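Local coordinates for protein UDP-glucose 4-epimerase (Campylobacter jejuni subsp. jejuni serotype O:2, PDB 7K3P) that interconverts UDP-glucose and UDP-galactose, and probably their N-acetylated counterparts, by inverting the sugar at C4 with the help of bound NAD, at residues Y190-G195 and R243-V248; Y274-S279 and K326-E331; N268-G273 and S315-L320. The protein carries 2 engineered substitutions. One frame throughout, in Å; residues are numbered along the deposited sequence.

In the fold
Contact 1 lies at the cofactor. Its 190-195 segment carries four residues of the NAD pocket. The centre of contact 1 is about 8 Å from the centre of the chain, and contacts 1 and 2 are about 9 Å apart, centre to centre. The two share a sheet in which strand 242-246 pairs with both 192-193 and 278-279, and His247 N is hydrogen-bonded to Tyr274 OH (3.0 Å). Contact 3 lies about 16 Å from each of the others, centre to centre. In it helix 315-320 packs on strand 268-271, an edge strand of the Rossmann sheet. Its Val272 CG1 packs on Ile246 CD1 of contact 1 at 3.8 Å. The segments of contacts 2 and 3 alternate along the chain.

Contact 1 (Y190-G195 and R243-V248); sequences YFNVAG and RDFIHV. With NAD (nicotinamide-adenine-dinucleotide), chain C; ACT (acetate ion), chain G.
Val193 and Ile246 form a parallel bridge between two short, weakly bonded strands. Ile246 N donates to Asn192 O (3.2 Å). Ala194 N donates to Ile246 O (3.0 Å). Beside this pair, Val193 CB packs on Ile246 CG2.

Towards Phe191 the strands part and water replaces direct bonds. One water accepts from Asn192 N and donates to Asp244 O (2.7 Å from it). Another accepts from Phe191 N and bonds weakly to Asp244 OD1. A third lies between Asn192 O and Asp244 OD1; whether it donates to both is uncertain. A further water accepts from Val248 N and donates to Ala194 O, which also bonds to Tyr27. Asp244 CB lies 3.6 Å from Phe191 CD2. Its CG is anti to the backbone N (chi1 -169°), which carries OD2 to Ser312 N of strand 309-312.

This short pairing belongs to the small mixed sheet beside the Rossmann domain of the epimerase/dehydratase family, and its first strand borders the NAD pocket. Tyr190 OH donates to NAD O4D (2.9 Å), with the ring obliquely against the nicotinamide. Arg243 NE and NH2 grip both oxygens of an acetate, probably from the crystallisation liquor; NE is 2.8 Å from OXT.

Contact 2 (Y274-S279 and K326-E331); sequences YGHGFS and KYDDLE
His276 and Asp328 make the polar link. NE2 of His276 donates to Asp328 OD2 at 2.5 Å, with an N-H...O angle of 164°. The carboxylate receives it on the syn lone pair, and OD2 lies close to the imidazole plane. Ring and carboxylate are nearly coplanar. The other ring nitrogen, His276 ND1, donates to Gly277 O at 2.9 Å. Both ring nitrogens are thus engaged, which fixes the rotation of the ring. Two N-H donors would be consistent with a positively charged imidazole, though the bond to Asp328 is unusually short.

The second kind of contact is stacking on a ring face. Asp328 CB sits over the centre of the Tyr274 ring, 3.9 Å from its centroid. The carboxylate continues over the same face, its plane only 8° from that of the ring. Asp328 CG is anti to the backbone N (chi1 -172°), which carries the carboxylate along the ring towards His276. Tyr274 OH is held elsewhere, by Asp250 and His247 N.

The apolar part is Leu330 on Phe278. Leu330 CG touches Phe278 CD1, and CD2 makes a CH-pi contact, off-centre over the face, 4.1 Å from the centroid. Separately, the Phe278 ring edge meets the carboxylate, CZ to Asp328 OD1 at 3.3 Å.

An inverse gamma turn is centred on Asp328, with a weak bond from Asp329 N to Tyr327 O. Asp329 OD1 then caps Leu332 N at the start of helix 330-343, which this contact joins to strand 278-279 of the small mixed sheet beside the Rossmann domain.

Contact 3 (N268-G273 and S315-L320); sequences NVFNVG and SKIRNL
Phe270 and Ile317 mark the closest backbone approach, where helix 315-320 runs across strand 268-271 at 118°, with the two axes 7.1 Å apart. Three helix side chains meet the ring of Phe270. Ile317 CG1 is over one of its faces. Lys316 CG meets the ring edge, 3.7 Å from Phe270 CE1. Leu320 CB approaches the same CE1 obliquely. Phe270 also packs on Cys186 and Leu188 of strand 184-189 and meets Tyr261 edge-to-face. Ile317 CD1 continues along the strand to Val272 CG2, at 4.0 Å.

Lys316 reaches back along the strand. Its CG is anti to the backbone N (chi1 -171°) and the rest of the chain is extended, which brings NZ to the Asn268 end. There NZ donates to Asn268 OD1 at 2.6 Å and to Val269 O at 2.9 Å. The donor is in the carbonyl plane of Val269 but stands 37° above that of the Asn268 amide. Val269 N also donates to OD1, from the same face of the amide. The amide nitrogen, Asn268 ND2, is hydrogen-bonded to Tyr261 OH.

Two waters bridge the other end. One accepts from Ile317 N and donates to Asn271 O, at 2.8 Å from that oxygen. The other joins Arg318 NH1 to Gly273 O.

The chemistry is mixed: an apolar centre round Phe270 is flanked by polar bonds at each end. Two neutral oxygens take two N-H bonds of the Lys316 ammonium group and tie the helix to the edge strand. Glu152 packs nearby and would probably favour the charge.

Contact 1 (Y190-G195 and R243-V248)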
loop_
_atom_site.group_PDB
_atom_site.type_symbol
_atom_site.label_atom_id
_atom_site.label_comp_id
_atom_site.label_asym_id
_atom_site.label_seq_id
_atom_site.Cartn_x
_atom_site.Cartn_y
_atom_site.Cartn_z
ATOM N N TYR A 190 -17.425 5.323 3.483
ATOM C CA TYR A 190 -18.613 5.397 4.322
ATOM C C TYR A 190 -18.405 4.628 5.608
ATOM O O TYR A 190 -17.482 3.805 5.717
ATOM C CB TYR A 190 -19.857 4.871 3.577
ATOM C CG TYR A 190 -19.622 3.590 2.783
ATOM C CD1 TYR A 190 -18.996 3.617 1.541
ATOM C CD2 TYR A 190 -20.063 2.365 3.265
ATOM C CE1 TYR A 190 -18.798 2.427 0.799
ATOM C CE2 TYR A 190 -19.885 1.200 2.542
ATOM C CZ TYR A 190 -19.250 1.238 1.319
ATOM O OH TYR A 190 -19.077 0.060 0.617
ATOM N N PHE A 191 -19.257 4.907 6.585
ATOM C CA PHE A 191 -19.202 4.204 7.853
ATOM C C PHE A 191 -19.994 2.900 7.771
ATOM O O PHE A 191 -20.202 2.357 6.684
ATOM C CB PHE A 191 -19.709 5.119 8.973
ATOM C CG PHE A 191 -18.703 6.155 9.390
ATOM C CD1 PHE A 191 -17.735 5.854 10.349
ATOM C CD2 PHE A 191 -18.693 7.413 8.802
ATOM C CE1 PHE A 191 -16.786 6.803 10.729
ATOM C CE2 PHE A 191 -17.751 8.370 9.176
ATOM C CZ PHE A 191 -16.795 8.067 10.143
ATOM N N ASN A 192 -20.453 2.408 8.914
ATOM C CA ASN A 192 -21.066 1.091 8.985
ATOM C C ASN A 192 -22.397 1.006 8.215
ATOM O O ASN A 192 -23.205 1.955 8.232
ATOM C CB ASN A 192 -21.294 0.724 10.449
ATOM C CG ASN A 192 -21.881 -0.669 10.615
ATOM O OD1 ASN A 192 -23.040 -0.831 11.019
ATOM N ND2 ASN A 192 -21.090 -1.682 10.282
ATOM N N VAL A 193 -22.643 -0.116 7.544
ATOM C CA VAL A 193 -23.950 -0.288 6.913
ATOM C C VAL A 193 -24.835 -1.285 7.659
ATOM O O VAL A 193 -24.433 -2.415 7.924
ATOM C CB VAL A 193 -23.880 -0.522 5.374
ATOM C CG1 VAL A 193 -22.461 -0.410 4.853
ATOM C CG2 VAL A 193 -24.574 -1.804 4.963
ATOM N N ALA A 194 -26.034 -0.838 8.025
ATOM C CA ALA A 194 -26.931 -1.643 8.864
ATOM C C ALA A 194 -27.180 -3.016 8.255
ATOM O O ALA A 194 -27.357 -3.136 7.040
ATOM C CB ALA A 194 -28.256 -0.907 9.101
ATOM N N GLY A 195 -27.168 -4.050 9.094
ATOM C CA GLY A 195 -27.446 -5.397 8.630
ATOM C C GLY A 195 -26.247 -6.210 8.165
ATOM O O GLY A 195 -26.401 -7.383 7.836
ATOM N N ARG A 243 -23.403 8.764 15.847
ATOM C CA ARG A 243 -22.600 8.066 14.847
ATOM C C ARG A 243 -23.340 7.943 13.520
ATOM O O ARG A 243 -24.540 8.198 13.443
ATOM C CB ARG A 243 -22.185 6.676 15.351
ATOM C CG ARG A 243 -21.217 6.725 16.530
ATOM C CD ARG A 243 -19.923 7.428 16.141
ATOM N NE ARG A 243 -18.913 7.349 17.198
ATOM C CZ ARG A 243 -18.776 8.231 18.186
ATOM N NH1 ARG A 243 -19.594 9.272 18.280
ATOM N NH2 ARG A 243 -17.812 8.071 19.092
ATOM N N ASP A 244 -22.611 7.494 12.503
ATOM C CA ASP A 244 -23.060 7.514 11.128
ATOM C C ASP A 244 -23.369 6.075 10.676
ATOM O O ASP A 244 -22.496 5.189 10.731
ATOM C CB ASP A 244 -21.939 8.149 10.297
ATOM C CG ASP A 244 -22.363 8.488 8.888
ATOM O OD1 ASP A 244 -22.835 7.577 8.174
ATOM O OD2 ASP A 244 -22.200 9.667 8.497
ATOM N N PHE A 245 -24.619 5.831 10.281
ATOM C CA PHE A 245 -25.046 4.521 9.772
ATOM C C PHE A 245 -25.776 4.701 8.445
ATOM O O PHE A 245 -26.295 5.783 8.162
ATOM C CB PHE A 245 -25.974 3.834 10.777
ATOM C CG PHE A 245 -25.421 3.800 12.161
ATOM C CD1 PHE A 245 -24.513 2.812 12.531
ATOM C CD2 PHE A 245 -25.781 4.769 13.087
ATOM C CE1 PHE A 245 -23.978 2.789 13.807
ATOM C CE2 PHE A 245 -25.255 4.752 14.366
ATOM C CZ PHE A 245 -24.349 3.756 14.729
ATOM N N ILE A 246 -25.824 3.655 7.626
ATOM C CA ILE A 246 -26.486 3.787 6.332
ATOM C C ILE A 246 -27.240 2.520 5.924
ATOM O O ILE A 246 -26.815 1.394 6.231
ATOM C CB ILE A 246 -25.499 4.230 5.230
ATOM C CG1 ILE A 246 -26.260 4.684 3.985
ATOM C CG2 ILE A 246 -24.493 3.098 4.907
ATOM C CD1 ILE A 246 -25.406 5.512 3.040
ATOM N N HIS A 247 -28.370 2.711 5.247
ATOM C CA HIS A 247 -29.182 1.588 4.780
ATOM C C HIS A 247 -28.481 0.903 3.601
ATOM O O HIS A 247 -27.919 1.569 2.742
ATOM C CB HIS A 247 -30.574 2.078 4.364
ATOM C CG HIS A 247 -31.550 0.973 4.117
ATOM N ND1 HIS A 247 -31.595 0.271 2.931
ATOM C CD2 HIS A 247 -32.515 0.444 4.904
ATOM C CE1 HIS A 247 -32.547 -0.641 2.997
ATOM N NE2 HIS A 247 -33.118 -0.560 4.184
ATOM N N VAL A 248 -28.516 -0.428 3.566
ATOM C CA VAL A 248 -27.809 -1.162 2.508
ATOM C C VAL A 248 -28.254 -0.745 1.102
ATOM O O VAL A 248 -27.453 -0.766 0.163
ATOM C CB VAL A 248 -27.919 -2.699 2.689
ATOM C CG1 VAL A 248 -29.380 -3.158 2.596
ATOM C CG2 VAL A 248 -27.060 -3.425 1.650
HETATM P PA NAD C . -19.334 -8.843 1.962
HETATM O O1A NAD C . -18.413 -9.823 2.646
HETATM O O2A NAD C . -20.772 -9.232 2.159
HETATM O O5B NAD C . -19.072 -8.814 0.406
HETATM C C5B NAD C . -17.809 -9.200 -0.056
HETATM C C4B NAD C . -17.966 -10.091 -1.224
HETATM O O4B NAD C . -16.772 -10.225 -1.940
HETATM C C3B NAD C . -18.415 -11.520 -0.784
HETATM O O3B NAD C . -19.620 -12.070 -1.440
HETATM C C2B NAD C . -17.115 -12.350 -0.911
HETATM O O2B NAD C . -17.337 -13.668 -1.177
HETATM C C1B NAD C . -16.465 -11.618 -2.041
HETATM N N9A NAD C . -15.013 -11.845 -2.099
HETATM C C8A NAD C . -14.123 -11.638 -1.107
HETATM N N7A NAD C . -12.887 -11.973 -1.509
HETATM C C5A NAD C . -12.940 -12.404 -2.775
HETATM C C6A NAD C . -11.991 -12.883 -3.693
HETATM N N6A NAD C . -10.600 -12.960 -3.317
HETATM N N1A NAD C . -12.376 -13.239 -4.935
HETATM C C2A NAD C . -13.661 -13.175 -5.325
HETATM N N3A NAD C . -14.625 -12.729 -4.453
HETATM C C4A NAD C . -14.295 -12.339 -3.187
HETATM O O3 NAD C . -19.034 -7.401 2.559
HETATM P PN NAD C . -19.954 -6.143 2.314
HETATM O O1N NAD C . -20.959 -6.422 1.211
HETATM O O2N NAD C . -20.656 -5.836 3.601
HETATM O O5D NAD C . -19.016 -4.937 1.906
HETATM C C5D NAD C . -18.553 -4.873 0.577
HETATM C C4D NAD C . -17.532 -3.762 0.396
HETATM O O4D NAD C . -17.978 -2.557 0.978
HETATM C C3D NAD C . -16.137 -4.099 0.913
HETATM O O3D NAD C . -15.195 -3.591 0.056
HETATM C C2D NAD C . -16.000 -3.362 2.178
HETATM O O2D NAD C . -14.698 -3.058 2.518
HETATM C C1D NAD C . -16.908 -2.133 1.906
HETATM N N1N NAD C . -17.465 -1.450 3.163
HETATM C C2N NAD C . -18.404 -2.172 3.873
HETATM C C3N NAD C . -18.958 -1.615 5.021
HETATM C C7N NAD C . -19.983 -2.393 5.805
HETATM O O7N NAD C . -20.327 -3.518 5.477
HETATM N N7N NAD C . -20.553 -1.796 6.967
HETATM C C4N NAD C . -18.571 -0.351 5.426
HETATM C C5N NAD C . -17.635 0.359 4.709
HETATM C C6N NAD C . -17.062 -0.189 3.553
HETATM C C ACT G . -16.083 5.406 18.075
HETATM O O ACT G . -15.899 5.798 19.260
HETATM O OXT ACT G . -17.261 5.142 17.723
HETATM C CH3 ACT G . -14.946 5.236 17.116
HETATM O O HOH W 1 -20.818 7.442 6.013
HETATM O O HOH W 2 -20.589 3.584 11.815
HETATM O O HOH W 3 -22.433 4.754 7.225
HETATM O O HOH W 4 -29.604 -1.872 5.940
#

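Contact 2 (Y274-S279 and K326-E331)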
loop_
_atom_site.group_PDB
_atom_site.type_symbol
_atom_site.label_atom_id
_atom_site.label_comp_id
_atom_site.label_asym_id
_atom_site.label_seq_id
_atom_site.Cartn_x
_atom_site.Cartn_y
_atom_site.Cartn_z
ATOM N N TYR A 274 -25.802 10.243 5.180
ATOM C CA TYR A 274 -27.012 11.059 5.242
ATOM C C TYR A 274 -26.742 12.528 5.615
ATOM O O TYR A 274 -27.660 13.364 5.556
ATOM C CB TYR A 274 -28.039 10.435 6.198
ATOM C CG TYR A 274 -28.510 9.054 5.807
ATOM C CD1 TYR A 274 -28.847 8.755 4.485
ATOM C CD2 TYR A 274 -28.618 8.043 6.759
ATOM C CE1 TYR A 274 -29.287 7.485 4.124
ATOM C CE2 TYR A 274 -29.058 6.768 6.409
ATOM C CZ TYR A 274 -29.387 6.498 5.089
ATOM O OH TYR A 274 -29.822 5.241 4.741
ATOM N N GLY A 275 -25.495 12.847 5.974
ATOM C CA GLY A 275 -25.117 14.209 6.350
ATOM C C GLY A 275 -25.476 14.544 7.796
ATOM O O GLY A 275 -25.305 15.684 8.254
ATOM N N HIS A 276 -25.997 13.546 8.503
ATOM C CA HIS A 276 -26.262 13.644 9.942
ATOM C C HIS A 276 -26.125 12.245 10.514
ATOM O O HIS A 276 -26.158 11.258 9.764
ATOM C CB HIS A 276 -27.693 14.121 10.205
ATOM C CG HIS A 276 -28.733 13.149 9.744
ATOM N ND1 HIS A 276 -29.158 12.084 10.516
ATOM C CD2 HIS A 276 -29.394 13.041 8.565
ATOM C CE1 HIS A 276 -30.052 11.382 9.844
ATOM N NE2 HIS A 276 -30.212 11.941 8.655
ATOM N N GLY A 277 -26.017 12.149 11.839
ATOM C CA GLY A 277 -25.901 10.862 12.489
ATOM C C GLY A 277 -27.151 10.463 13.237
ATOM O O GLY A 277 -28.211 11.081 13.086
ATOM N N PHE A 278 -27.030 9.394 14.016
ATOM C CA PHE A 278 -28.080 8.951 14.928
ATOM C C PHE A 278 -27.424 8.744 16.290
ATOM O O PHE A 278 -26.256 8.352 16.354
ATOM C CB PHE A 278 -28.700 7.637 14.434
ATOM C CG PHE A 278 -29.281 7.730 13.034
ATOM C CD1 PHE A 278 -30.577 8.202 12.830
ATOM C CD2 PHE A 278 -28.523 7.360 11.927
ATOM C CE1 PHE A 278 -31.116 8.289 11.540
ATOM C CE2 PHE A 278 -29.049 7.440 10.622
ATOM C CZ PHE A 278 -30.348 7.900 10.432
ATOM N N SER A 279 -28.159 9.004 17.372
ATOM C CA SER A 279 -27.602 8.858 18.715
ATOM C C SER A 279 -27.795 7.430 19.223
ATOM O O SER A 279 -28.590 6.661 18.662
ATOM C CB SER A 279 -28.237 9.862 19.683
ATOM O OG SER A 279 -29.545 9.461 20.035
ATOM N N LYS A 326 -33.204 7.148 0.096
ATOM C CA LYS A 326 -34.620 7.170 0.371
ATOM C C LYS A 326 -34.979 6.292 1.566
ATOM O O LYS A 326 -36.157 6.065 1.851
ATOM C CB LYS A 326 -35.414 6.840 -0.897
ATOM C CG LYS A 326 -34.541 6.353 -2.056
ATOM C CD LYS A 326 -35.349 5.586 -3.100
ATOM C CE LYS A 326 -36.310 6.513 -3.844
ATOM N NZ LYS A 326 -36.716 5.942 -5.158
ATOM N N TYR A 327 -33.958 5.825 2.286
ATOM C CA TYR A 327 -34.211 5.098 3.529
ATOM C C TYR A 327 -33.530 5.727 4.752
ATOM O O TYR A 327 -33.191 5.021 5.709
ATOM C CB TYR A 327 -33.870 3.605 3.402
ATOM C CG TYR A 327 -34.612 2.893 2.287
ATOM C CD1 TYR A 327 -35.994 2.753 2.323
ATOM C CD2 TYR A 327 -33.925 2.356 1.202
ATOM C CE1 TYR A 327 -36.675 2.103 1.294
ATOM C CE2 TYR A 327 -34.588 1.706 0.174
ATOM C CZ TYR A 327 -35.965 1.584 0.226
ATOM O OH TYR A 327 -36.635 0.943 -0.791
ATOM N N ASP A 328 -33.354 7.050 4.720
ATOM C CA ASP A 328 -32.919 7.794 5.898
ATOM C C ASP A 328 -34.079 7.792 6.886
ATOM O O ASP A 328 -34.808 8.777 7.019
ATOM C CB ASP A 328 -32.517 9.241 5.550
ATOM C CG ASP A 328 -31.871 9.979 6.744
ATOM O OD1 ASP A 328 -31.825 9.395 7.852
ATOM O OD2 ASP A 328 -31.427 11.141 6.579
ATOM N N ASP A 329 -34.253 6.666 7.566
ATOM C CA ASP A 329 -35.378 6.461 8.461
ATOM C C ASP A 329 -34.918 5.428 9.478
ATOM O O ASP A 329 -34.732 4.266 9.124
ATOM C CB ASP A 329 -36.581 5.950 7.648
ATOM C CG ASP A 329 -37.777 5.590 8.510
ATOM O OD1 ASP A 329 -37.623 4.863 9.513
ATOM O OD2 ASP A 329 -38.895 6.029 8.168
ATOM N N LEU A 330 -34.722 5.851 10.729
ATOM C CA LEU A 330 -34.069 4.994 11.723
ATOM C C LEU A 330 -34.827 3.701 11.962
ATOM O O LEU A 330 -34.219 2.653 12.199
ATOM C CB LEU A 330 -33.871 5.722 13.063
ATOM C CG LEU A 330 -32.491 5.628 13.747
ATOM C CD1 LEU A 330 -32.599 5.647 15.257
ATOM C CD2 LEU A 330 -31.635 4.441 13.267
ATOM N N GLU A 331 -36.153 3.758 11.912
ATOM C CA GLU A 331 -36.937 2.541 12.137
ATOM C C GLU A 331 -36.718 1.521 11.018
ATOM O O GLU A 331 -36.556 0.323 11.278
ATOM C CB GLU A 331 -38.428 2.857 12.356
ATOM C CG GLU A 331 -38.720 3.443 13.756
ATOM C CD GLU A 331 -40.199 3.766 13.993
ATOM O OE1 GLU A 331 -41.066 3.208 13.287
ATOM O OE2 GLU A 331 -40.487 4.585 14.895
#

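Contact 3 (N268-G273 and S315-L320)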
loop_
_atom_site.group_PDB
_atom_site.type_symbol
_atom_site.label_atom_id
_atom_site.label_comp_id
_atom_site.label_asym_id
_atom_site.label_seq_id
_atom_site.Cartn_x
_atom_site.Cartn_y
_atom_site.Cartn_z
ATOM N N ASN A 268 -12.817 11.060 -8.832
ATOM C CA ASN A 268 -13.154 11.740 -7.584
ATOM C C ASN A 268 -13.321 10.776 -6.421
ATOM O O ASN A 268 -13.420 9.559 -6.620
ATOM C CB ASN A 268 -14.443 12.561 -7.755
ATOM C CG ASN A 268 -14.343 13.935 -7.113
ATOM O OD1 ASN A 268 -13.601 14.131 -6.147
ATOM N ND2 ASN A 268 -15.084 14.898 -7.654
ATOM N N VAL A 269 -13.373 11.329 -5.209
ATOM C CA VAL A 269 -13.668 10.537 -4.014
ATOM C C VAL A 269 -14.847 11.170 -3.277
ATOM O O VAL A 269 -14.931 12.397 -3.173
ATOM C CB VAL A 269 -12.409 10.408 -3.114
ATOM C CG1 VAL A 269 -11.763 11.782 -2.905
ATOM C CG2 VAL A 269 -12.741 9.745 -1.783
ATOM N N PHE A 270 -15.775 10.343 -2.801
ATOM C CA PHE A 270 -16.967 10.840 -2.126
ATOM C C PHE A 270 -17.185 10.090 -0.833
ATOM O O PHE A 270 -17.103 8.849 -0.813
ATOM C CB PHE A 270 -18.238 10.596 -2.964
ATOM C CG PHE A 270 -18.310 11.391 -4.237
ATOM C CD1 PHE A 270 -18.472 12.772 -4.206
ATOM C CD2 PHE A 270 -18.258 10.744 -5.468
ATOM C CE1 PHE A 270 -18.556 13.503 -5.385
ATOM C CE2 PHE A 270 -18.337 11.466 -6.662
ATOM C CZ PHE A 270 -18.486 12.857 -6.620
ATOM N N ASN A 271 -17.503 10.825 0.231
ATOM C CA ASN A 271 -18.154 10.202 1.366
ATOM C C ASN A 271 -19.576 9.862 0.945
ATOM O O ASN A 271 -20.219 10.644 0.233
ATOM C CB ASN A 271 -18.226 11.171 2.551
ATOM C CG ASN A 271 -16.886 11.403 3.206
ATOM O OD1 ASN A 271 -16.027 10.512 3.238
ATOM N ND2 ASN A 271 -16.699 12.610 3.756
ATOM N N VAL A 272 -20.091 8.731 1.414
ATOM C CA VAL A 272 -21.507 8.439 1.262
ATOM C C VAL A 272 -22.139 8.411 2.637
ATOM O O VAL A 272 -21.758 7.596 3.483
ATOM C CB VAL A 272 -21.759 7.088 0.577
ATOM C CG1 VAL A 272 -23.247 6.934 0.275
ATOM C CG2 VAL A 272 -20.931 6.980 -0.716
ATOM N N GLY A 273 -23.116 9.293 2.865
ATOM C CA GLY A 273 -23.788 9.346 4.156
ATOM C C GLY A 273 -24.991 10.281 4.122
ATOM O O GLY A 273 -25.174 11.035 3.149
ATOM N N SER A 315 -21.851 16.544 1.862
ATOM C CA SER A 315 -22.212 17.654 0.985
ATOM C C SER A 315 -21.651 17.478 -0.447
ATOM O O SER A 315 -22.337 17.756 -1.443
ATOM C CB SER A 315 -21.785 18.986 1.610
ATOM O OG SER A 315 -20.382 19.082 1.740
ATOM N N LYS A 316 -20.416 16.991 -0.556
ATOM C CA LYS A 316 -19.804 16.776 -1.876
ATOM C C LYS A 316 -20.636 15.854 -2.792
ATOM O O LYS A 316 -20.969 16.225 -3.926
ATOM C CB LYS A 316 -18.367 16.270 -1.725
ATOM C CG LYS A 316 -17.588 16.234 -3.023
ATOM C CD LYS A 316 -16.107 15.964 -2.755
ATOM C CE LYS A 316 -15.375 15.662 -4.047
ATOM N NZ LYS A 316 -14.021 15.090 -3.778
ATOM N N ILE A 317 -20.999 14.671 -2.304
ATOM C CA ILE A 317 -21.773 13.745 -3.124
ATOM C C ILE A 317 -23.159 14.303 -3.514
ATOM O O ILE A 317 -23.627 14.073 -4.632
ATOM C CB ILE A 317 -21.900 12.346 -2.478
ATOM C CG1 ILE A 317 -22.326 11.311 -3.529
ATOM C CG2 ILE A 317 -22.859 12.362 -1.280
ATOM C CD1 ILE A 317 -22.445 9.854 -3.022
ATOM N N ARG A 318 -23.812 15.029 -2.601
ATOM C CA ARG A 318 -25.100 15.662 -2.912
ATOM C C ARG A 318 -24.901 16.699 -4.016
ATOM O O ARG A 318 -25.680 16.777 -4.974
ATOM C CB ARG A 318 -25.699 16.333 -1.662
ATOM C CG ARG A 318 -26.352 15.354 -0.663
ATOM C CD ARG A 318 -27.244 16.103 0.365
ATOM N NE ARG A 318 -26.542 17.273 0.892
ATOM C CZ ARG A 318 -25.808 17.280 1.997
ATOM N NH1 ARG A 318 -25.674 16.168 2.723
ATOM N NH2 ARG A 318 -25.203 18.396 2.375
ATOM N N ASN A 319 -23.842 17.491 -3.867
ATOM C CA ASN A 319 -23.522 18.544 -4.817
ATOM C C ASN A 319 -23.183 18.063 -6.245
ATOM O O ASN A 319 -23.643 18.657 -7.229
ATOM C CB ASN A 319 -22.391 19.401 -4.249
ATOM C CG ASN A 319 -22.030 20.569 -5.143
ATOM O OD1 ASN A 319 -20.851 20.894 -5.316
ATOM N ND2 ASN A 319 -23.048 21.214 -5.723
ATOM N N LEU A 320 -22.404 16.986 -6.359
ATOM C CA LEU A 320 -21.835 16.580 -7.649
ATOM C C LEU A 320 -22.547 15.418 -8.363
ATOM O O LEU A 320 -22.272 15.133 -9.535
ATOM C CB LEU A 320 -20.345 16.273 -7.489
ATOM C CG LEU A 320 -19.362 17.430 -7.671
ATOM C CD1 LEU A 320 -19.947 18.712 -7.143
ATOM C CD2 LEU A 320 -18.016 17.130 -6.993
HETATM O O HOH W 5 -19.847 13.385 0.054
HETATM O O HOH W 6 -26.421 13.161 2.239
#